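Local coordinates for protein CG1507-PB, isoform B (Drosophila melanogaster, PDB 5FGO) that probably binds purine-rich single-stranded DNA and RNA, including messenger RNA, as a PUR-family protein, this chain being its third PUR repeat, at residues G12-E17 and I31-R36. Numbering follows the deposited sequence.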
# COMPACT_ATOMS: atom_id res chain seq x y z
N GLY B 12 2.42 -7.91 -21.94
CA GLY B 12 3.18 -6.73 -22.32
C GLY B 12 4.20 -6.39 -21.26
O GLY B 12 4.51 -7.23 -20.40
N ASP B 13 4.75 -5.18 -21.30
CA ASP B 13 5.76 -4.83 -20.32
C ASP B 13 5.00 -4.42 -19.09
O ASP B 13 3.80 -4.21 -19.15
CB ASP B 13 6.67 -3.71 -20.81
CG ASP B 13 8.11 -3.90 -20.35
OD1 ASP B 13 8.42 -5.02 -19.90
OD2 ASP B 13 8.91 -2.94 -20.44
N LEU B 14 5.70 -4.24 -17.98
CA LEU B 14 5.04 -3.88 -16.73
C LEU B 14 4.92 -2.38 -16.61
O LEU B 14 5.67 -1.65 -17.24
CB LEU B 14 5.80 -4.46 -15.55
CG LEU B 14 5.95 -5.99 -15.62
CD1 LEU B 14 6.87 -6.53 -14.51
CD2 LEU B 14 4.58 -6.65 -15.59
N PRO B 15 3.93 -1.90 -15.84
CA PRO B 15 3.80 -0.48 -15.48
C PRO B 15 5.13 0.08 -14.93
O PRO B 15 5.95 -0.70 -14.44
CB PRO B 15 2.70 -0.49 -14.42
CG PRO B 15 1.86 -1.64 -14.79
CD PRO B 15 2.78 -2.68 -15.37
N GLU B 16 5.32 1.40 -14.94
CA GLU B 16 6.66 1.90 -14.68
C GLU B 16 6.75 2.34 -13.20
O GLU B 16 5.74 2.34 -12.49
CB GLU B 16 6.97 3.05 -15.66
CG GLU B 16 8.38 3.63 -15.63
OE1 GLU B 16 7.74 4.91 -17.56
OE2 GLU B 16 9.63 5.42 -16.59
N GLU B 17 7.96 2.69 -12.75
CA GLU B 17 8.21 3.03 -11.36
C GLU B 17 7.57 4.33 -10.92
O GLU B 17 7.52 5.27 -11.69
CB GLU B 17 9.72 3.11 -11.15
CG GLU B 17 10.40 1.78 -11.41
CD GLU B 17 11.90 1.82 -11.18
OE1 GLU B 17 12.42 2.87 -10.73
OE2 GLU B 17 12.56 0.83 -11.52
N ILE B 31 6.77 -2.65 -9.97
CA ILE B 31 6.11 -3.86 -10.38
C ILE B 31 7.11 -4.97 -10.74
O ILE B 31 8.17 -4.72 -11.27
CB ILE B 31 5.19 -3.58 -11.59
CG1 ILE B 31 4.31 -2.36 -11.31
CG2 ILE B 31 4.38 -4.81 -11.99
CD1 ILE B 31 3.43 -2.52 -10.14
N GLY B 32 6.82 -6.20 -10.32
CA GLY B 32 7.65 -7.34 -10.69
C GLY B 32 6.80 -8.57 -10.95
O GLY B 32 5.58 -8.55 -10.72
N GLN B 33 7.42 -9.63 -11.45
CA GLN B 33 6.67 -10.86 -11.68
C GLN B 33 7.56 -12.10 -11.56
O GLN B 33 8.69 -12.11 -12.02
CB GLN B 33 5.96 -10.85 -13.04
CG GLN B 33 6.83 -11.09 -14.24
CD GLN B 33 6.03 -11.30 -15.52
OE1 GLN B 33 4.84 -11.02 -15.56
NE2 GLN B 33 6.69 -11.83 -16.55
N ASN B 34 7.05 -13.13 -10.90
CA ASN B 34 7.69 -14.44 -10.89
C ASN B 34 6.69 -15.52 -11.31
O ASN B 34 5.62 -15.20 -11.84
CB ASN B 34 8.32 -14.72 -9.53
CG ASN B 34 7.36 -14.58 -8.41
OD1 ASN B 34 6.30 -15.20 -8.42
ND2 ASN B 34 7.68 -13.70 -7.47
N ASN B 35 7.02 -16.79 -11.08
CA ASN B 35 6.12 -17.88 -11.47
C ASN B 35 4.72 -17.80 -10.86
O ASN B 35 3.74 -18.14 -11.54
CB ASN B 35 6.76 -19.24 -11.15
CG ASN B 35 8.01 -19.51 -11.98
OD1 ASN B 35 8.20 -18.90 -13.03
ND2 ASN B 35 8.84 -20.44 -11.54
N ARG B 36 4.58 -17.36 -9.62
CA ARG B 36 3.23 -17.23 -9.10
C ARG B 36 2.58 -15.95 -9.64
O ARG B 36 1.36 -15.83 -9.60
CB ARG B 36 3.18 -17.29 -7.58
CG ARG B 36 3.46 -18.67 -7.02
CD ARG B 36 3.36 -18.67 -5.52
NE ARG B 36 4.35 -17.78 -4.94
CZ ARG B 36 4.40 -17.47 -3.65
NH1 ARG B 36 3.52 -17.98 -2.79
NH2 ARG B 36 5.35 -16.64 -3.22
O HOH W 1 8.11 -1.19 -12.24
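The carbonyl oxygen of P15 and the backbone nitrogen of I31 meet through one water, which donates to P15 O at 3.1 Å and accepts from I31 N at 3.0 Å. This bridge links the loop leading into strand 18-22 to strand 25-34 of the four-stranded antiparallel sheet that, with the helix after it, builds a PUR repeat. Around it the contact is apolar. The methyl CG2 of I31, anti to the backbone N, carries the packing: L14 CB lies 3.8 Å from it, and L14 CD1 and CD2 touch it too, the leucine lying across it at a slant. L14 CG stands beside its own backbone N (chi1 -58°), and CD1 goes on to within 4.0 Å of G32 CA. The other branch of I31 serves the proline, with CG1 4.0 Å from P15 CB. An alanine in place of L14 would keep the CB contact but lose CG and both methyls, probably leaving a gap over I31 CG2 and G32. I31 also packs on V38 and M40; Y70 of the second subunit covers P15 and I31, its OH hydrogen-bonded to E16 O. The loop's position thus probably rests on aliphatic fit and a water-mediated link, rather than on backbone pairing.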